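Local coordinates for NreA protein (Staphylococcus carnosus subsp. carnosus TM300, PDB 4IUH) that acts as a cytosolic nitrate receptor in the staphylococcal nitrate regulation system through a GAF domain that can also bind iodide, at residues A[36-41]-A[135-140]; A[41-46]-A[57-62]. All coordinates share one frame; numbering follows the deposited sequence.

Contact 1: A[36-41]-A[135-140]; sequences EKFDFA and LGQREG
With CG anti to its carbonyl carbon (chi1 -60°) and the chain bent at chi2 (-76°), the side chain of Gln137 bends across toward segment 36-41, and its amide meets the backbone of Lys37 and Asp39. Gln137 OE1 accepts the N-H of Asp39 at 2.9 Å, the donor lying nearly along the C=O axis, while Gln137 NE2 makes a weak bond to the carbonyl oxygen of Lys37 and a hydrogen bond to Pro142 O. The carboxylate of Asp39 answers in the other direction: its OD2 takes the N-H of Arg138 at 2.9 Å through the anti lone pair, and also forms a salt bridge with Arg141. Each segment thus offers a side chain to the other's backbone where regular pairing stops. Pairing proper begins at Phe40, whose O receives Gly136 N at 2.8 Å; Asp39 and Phe40 both face Gly136, a classic beta bulge. Beside it, Leu135 CB sits over the middle of the Phe38 ring, 3.6 Å from the ring centroid, in a CH-pi contact, and Gly136 O lies at the ring edge. Arg138 NH2 approaches Phe40 CB to 3.4 Å, while its NH1 is paired with Glu113. Helix 25-36, ended by a Schellman motif at Lys37, packs Ile32 on Leu135 and Leu29 on Ala41, and strand 115-125 flanks the far side of strand 128-138.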
loop_
_atom_site.group_PDB
_atom_site.type_symbol
_atom_site.label_atom_id
_atom_site.label_comp_id
_atom_site.label_asym_id
_atom_site.label_seq_id
_atom_site.Cartn_x
_atom_site.Cartn_y
_atom_site.Cartn_z
ATOM N N GLU A 36 -7.519 7.649 -10.277
ATOM C CA GLU A 36 -8.497 6.944 -9.447
ATOM C C GLU A 36 -9.055 7.842 -8.343
ATOM O O GLU A 36 -9.938 7.437 -7.593
ATOM C CB GLU A 36 -7.904 5.661 -8.861
ATOM C CG GLU A 36 -7.359 4.691 -9.911
ATOM C CD GLU A 36 -8.438 4.144 -10.829
ATOM O OE1 GLU A 36 -9.541 3.833 -10.327
ATOM O OE2 GLU A 36 -8.190 4.029 -12.055
ATOM N N LYS A 37 -8.531 9.063 -8.267
ATOM C CA LYS A 37 -8.965 10.064 -7.291
ATOM C C LYS A 37 -8.691 9.660 -5.842
ATOM O O LYS A 37 -9.599 9.643 -5.008
ATOM C CB LYS A 37 -10.443 10.429 -7.474
ATOM C CG LYS A 37 -10.742 11.307 -8.686
ATOM C CD LYS A 37 -10.795 10.497 -9.971
ATOM C CE LYS A 37 -11.089 11.384 -11.184
ATOM N NZ LYS A 37 -10.821 10.681 -12.477
ATOM N N PHE A 38 -7.435 9.336 -5.550
ATOM C CA PHE A 38 -7.004 9.105 -4.179
ATOM C C PHE A 38 -6.149 10.275 -3.675
ATOM O O PHE A 38 -5.486 10.955 -4.454
ATOM C CB PHE A 38 -6.218 7.795 -4.083
ATOM C CG PHE A 38 -7.080 6.563 -4.002
ATOM C CD1 PHE A 38 -7.549 6.109 -2.775
ATOM C CD2 PHE A 38 -7.407 5.847 -5.143
ATOM C CE1 PHE A 38 -8.337 4.974 -2.692
ATOM C CE2 PHE A 38 -8.191 4.710 -5.066
ATOM C CZ PHE A 38 -8.654 4.273 -3.834
ATOM N N ASP A 39 -6.171 10.513 -2.372
ATOM C CA ASP A 39 -5.298 11.516 -1.770
ATOM C C ASP A 39 -3.837 11.041 -1.659
ATOM O O ASP A 39 -2.908 11.850 -1.647
ATOM C CB ASP A 39 -5.826 11.910 -0.385
ATOM C CG ASP A 39 -7.152 12.662 -0.453
ATOM O OD1 ASP A 39 -7.310 13.525 -1.349
ATOM O OD2 ASP A 39 -8.041 12.392 0.386
ATOM N N PHE A 40 -3.643 9.728 -1.578
ATOM C CA PHE A 40 -2.334 9.167 -1.284
ATOM C C PHE A 40 -2.147 7.804 -1.939
ATOM O O PHE A 40 -3.081 7.011 -2.022
ATOM C CB PHE A 40 -2.144 9.042 0.235
ATOM C CG PHE A 40 -0.852 8.376 0.645
ATOM C CD1 PHE A 40 0.355 9.038 0.525
ATOM C CD2 PHE A 40 -0.851 7.089 1.165
ATOM C CE1 PHE A 40 1.540 8.424 0.908
ATOM C CE2 PHE A 40 0.333 6.469 1.553
ATOM C CZ PHE A 40 1.526 7.136 1.424
ATOM N N ALA A 41 -0.929 7.538 -2.396
ATOM C CA ALA A 41 -0.571 6.225 -2.915
ATOM C C ALA A 41 0.893 5.913 -2.602
ATOM O O ALA A 41 1.735 6.816 -2.558
ATOM C CB ALA A 41 -0.827 6.149 -4.414
ATOM N N LEU A 135 -3.448 2.448 -1.508
ATOM C CA LEU A 135 -4.226 3.575 -2.006
ATOM C C LEU A 135 -5.013 4.130 -0.823
ATOM O O LEU A 135 -5.759 3.394 -0.187
ATOM C CB LEU A 135 -5.163 3.114 -3.129
ATOM C CG LEU A 135 -4.464 2.366 -4.276
ATOM C CD1 LEU A 135 -5.447 1.816 -5.293
ATOM C CD2 LEU A 135 -3.458 3.268 -4.969
ATOM N N GLY A 136 -4.825 5.408 -0.504
ATOM C CA GLY A 136 -5.410 5.970 0.702
ATOM C C GLY A 136 -6.135 7.297 0.534
ATOM O O GLY A 136 -5.862 8.062 -0.403
ATOM N N GLN A 137 -7.070 7.557 1.445
ATOM C CA GLN A 137 -7.791 8.827 1.490
ATOM C C GLN A 137 -7.521 9.538 2.811
ATOM O O GLN A 137 -7.121 8.915 3.794
ATOM C CB GLN A 137 -9.306 8.616 1.346
ATOM C CG GLN A 137 -9.765 7.942 0.061
ATOM C CD GLN A 137 -9.727 8.869 -1.143
ATOM O OE1 GLN A 137 -8.725 9.538 -1.392
ATOM N NE2 GLN A 137 -10.823 8.910 -1.897
ATOM N N ARG A 138 -7.743 10.846 2.832
ATOM C CA ARG A 138 -7.660 11.608 4.069
ATOM C C ARG A 138 -8.973 12.337 4.336
ATOM O O ARG A 138 -9.853 12.392 3.474
ATOM C CB ARG A 138 -6.506 12.611 4.011
ATOM C CG ARG A 138 -5.141 11.980 3.775
ATOM C CD ARG A 138 -4.039 13.029 3.715
ATOM N NE ARG A 138 -3.136 12.779 2.589
ATOM C CZ ARG A 138 -1.937 12.225 2.711
ATOM N NH1 ARG A 138 -1.495 11.890 3.911
ATOM N NH2 ARG A 138 -1.175 12.020 1.646
ATOM N N GLU A 139 -9.099 12.868 5.548
ATOM C CA GLU A 139 -10.166 13.799 5.893
ATOM C C GLU A 139 -11.570 13.301 5.594
ATOM O O GLU A 139 -12.415 14.059 5.128
ATOM C CB GLU A 139 -9.931 15.139 5.203
ATOM C CG GLU A 139 -8.636 15.794 5.620
ATOM C CD GLU A 139 -8.496 17.190 5.073
ATOM O OE1 GLU A 139 -8.063 18.080 5.836
ATOM O OE2 GLU A 139 -8.819 17.401 3.884
ATOM N N GLY A 140 -11.809 12.022 5.857
ATOM C CA GLY A 140 -13.144 11.470 5.768
ATOM C C GLY A 140 -13.639 11.132 4.377
ATOM O O GLY A 140 -14.750 10.622 4.234
HETATM O O HOH W 1 -9.193 12.239 -2.718
#

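Contact 2: A[41-46]-A[57-62]; sequences AAIALP and WKYASG
The axes of strand segments 41-46 and 57-61 run antiparallel at 173° and approach to 4.6 Å, with Ala41 and Ser61 bonded in both directions and Ile43 N giving its hydrogen to Tyr59 O at 2.8 Å. Further along, Ile43 O receives only weak bonds from Lys58 N and Tyr59 N; because both residues face Ile43, strand 57-61 carries a classic beta bulge at Lys58 and Tyr59. On the face of Ala42, Ala44 and Ala60, Trp57 holds its CG anti to the carbonyl carbon (chi1 -63°), and its six-membered ring reaches across to Ala44. The methyl of Ala44 lies over one face of that ring, offset toward the rim, with CB 3.6 Å from the ring centroid in a CH-pi contact; Ala42 CB comes to 3.6 Å from Trp57 CE3. The two strands form the beta hairpin at one edge of the antiparallel GAF sheet, and Ala80 of helix 78-86 packs on both Trp57 and Ala44. On the other face, the Tyr59 ring presents its edge to Leu45 CD1, 4.0 Å from CE2, and to Ile43 CB. Leu29 of helix 25-36 touches Ala41, Ile43 and Tyr59 on this side, and Ser61 OG is bonded to Asp30 and Arg33 of the same helix.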
loop_
_atom_site.group_PDB
_atom_site.type_symbol
_atom_site.label_atom_id
_atom_site.label_comp_id
_atom_site.label_asym_id
_atom_site.label_seq_id
_atom_site.Cartn_x
_atom_site.Cartn_y
_atom_site.Cartn_z
ATOM N N ALA A 41 -0.929 7.538 -2.396
ATOM C CA ALA A 41 -0.571 6.225 -2.915
ATOM C C ALA A 41 0.893 5.913 -2.602
ATOM O O ALA A 41 1.735 6.816 -2.558
ATOM C CB ALA A 41 -0.827 6.149 -4.414
ATOM N N ALA A 42 1.195 4.637 -2.380
ATOM C CA ALA A 42 2.567 4.233 -2.112
ATOM C C ALA A 42 2.827 2.788 -2.510
ATOM O O ALA A 42 1.913 1.965 -2.548
ATOM C CB ALA A 42 2.909 4.452 -0.644
ATOM N N ILE A 43 4.086 2.492 -2.818
ATOM C CA ILE A 43 4.496 1.129 -3.139
ATOM C C ILE A 43 5.508 0.632 -2.113
ATOM O O ILE A 43 6.524 1.285 -1.854
ATOM C CB ILE A 43 5.108 1.015 -4.555
ATOM C CG1 ILE A 43 4.110 1.480 -5.618
ATOM C CG2 ILE A 43 5.521 -0.418 -4.842
ATOM C CD1 ILE A 43 4.693 1.544 -7.018
ATOM N N ALA A 44 5.204 -0.516 -1.521
ATOM C CA ALA A 44 6.099 -1.184 -0.594
ATOM C C ALA A 44 6.811 -2.311 -1.332
ATOM O O ALA A 44 6.165 -3.155 -1.953
ATOM C CB ALA A 44 5.318 -1.741 0.576
ATOM N N LEU A 45 8.139 -2.323 -1.264
ATOM C CA LEU A 45 8.925 -3.322 -1.983
ATOM C C LEU A 45 10.036 -3.898 -1.110
ATOM O O LEU A 45 10.528 -3.229 -0.198
ATOM C CB LEU A 45 9.510 -2.721 -3.268
ATOM C CG LEU A 45 8.511 -2.420 -4.393
ATOM C CD1 LEU A 45 9.142 -1.534 -5.461
ATOM C CD2 LEU A 45 7.995 -3.706 -5.015
ATOM N N PRO A 46 10.421 -5.155 -1.379
ATOM C CA PRO A 46 11.508 -5.800 -0.635
ATOM C C PRO A 46 12.879 -5.206 -0.968
ATOM O O PRO A 46 13.125 -4.799 -2.103
ATOM C CB PRO A 46 11.418 -7.263 -1.084
ATOM C CG PRO A 46 10.749 -7.208 -2.413
ATOM C CD PRO A 46 9.773 -6.081 -2.323
ATOM N N TRP A 57 8.651 1.482 2.107
ATOM C CA TRP A 57 7.811 2.213 1.175
ATOM C C TRP A 57 8.727 3.003 0.231
ATOM O O TRP A 57 9.107 4.142 0.506
ATOM C CB TRP A 57 6.825 3.113 1.924
ATOM C CG TRP A 57 5.853 2.331 2.776
ATOM C CD1 TRP A 57 5.924 2.121 4.126
ATOM C CD2 TRP A 57 4.684 1.644 2.324
ATOM N NE1 TRP A 57 4.859 1.351 4.547
ATOM C CE2 TRP A 57 4.080 1.052 3.456
ATOM C CE3 TRP A 57 4.070 1.491 1.073
ATOM C CZ2 TRP A 57 2.900 0.306 3.369
ATOM C CZ3 TRP A 57 2.900 0.752 0.990
ATOM C CH2 TRP A 57 2.332 0.166 2.131
ATOM N N LYS A 58 9.095 2.354 -0.869
ATOM C CA LYS A 58 10.096 2.866 -1.799
ATOM C C LYS A 58 9.573 4.061 -2.598
ATOM O O LYS A 58 10.308 5.011 -2.848
ATOM C CB LYS A 58 10.545 1.740 -2.736
ATOM C CG LYS A 58 11.806 2.012 -3.544
ATOM C CD LYS A 58 12.406 0.694 -4.052
ATOM C CE LYS A 58 13.637 0.916 -4.922
ATOM N NZ LYS A 58 13.285 1.375 -6.299
ATOM N N TYR A 59 8.301 4.016 -2.986
ATOM C CA TYR A 59 7.690 5.108 -3.735
ATOM C C TYR A 59 6.426 5.610 -3.047
ATOM O O TYR A 59 5.627 4.819 -2.541
ATOM C CB TYR A 59 7.352 4.665 -5.162
ATOM C CG TYR A 59 8.524 4.115 -5.943
ATOM C CD1 TYR A 59 9.353 4.957 -6.674
ATOM C CD2 TYR A 59 8.799 2.752 -5.953
ATOM C CE1 TYR A 59 10.429 4.458 -7.392
ATOM C CE2 TYR A 59 9.870 2.243 -6.667
ATOM C CZ TYR A 59 10.679 3.101 -7.386
ATOM O OH TYR A 59 11.741 2.596 -8.098
ATOM N N ALA A 60 6.245 6.925 -3.037
ATOM C CA ALA A 60 5.023 7.528 -2.519
ATOM C C ALA A 60 4.538 8.671 -3.418
ATOM O O ALA A 60 5.332 9.348 -4.072
ATOM C CB ALA A 60 5.229 8.013 -1.102
ATOM N N SER A 61 3.224 8.863 -3.445
ATOM C CA SER A 61 2.594 9.901 -4.253
ATOM C C SER A 61 1.518 10.595 -3.431
ATOM O O SER A 61 0.627 9.943 -2.882
ATOM C CB SER A 61 1.971 9.285 -5.507
ATOM O OG SER A 61 1.280 10.254 -6.271
ATOM N N GLY A 62 1.604 11.918 -3.338
ATOM C CA GLY A 62 0.641 12.691 -2.577
ATOM C C GLY A 62 0.915 12.644 -1.086
ATOM O O GLY A 62 0.036 12.937 -0.273
#

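Overall arrangement
Both contacts draw on strand 40-47, which lies between 54-61 and 128-138 in the five-stranded antiparallel sheet, and Ala41 belongs to each. Contact 2 pairs neighbours in sequence, a hairpin closed within about twenty residues; contact 1 spans 93 intervening residues and brings the last strand of the sheet beside the first. Along the chain contact 2 falls between the two segments of contact 1, sharing Ala41 with the first. Their centres are about 14 Å apart, yet they touch: Phe40 CD1 lies 3.5 Å from Ser61 O. Helix 25-36 covers the Ala41 face in both. Local and long-range pairing meeting on one strand thus build the sheet of this GAF domain, the fold that probably provides for nitrate sensing.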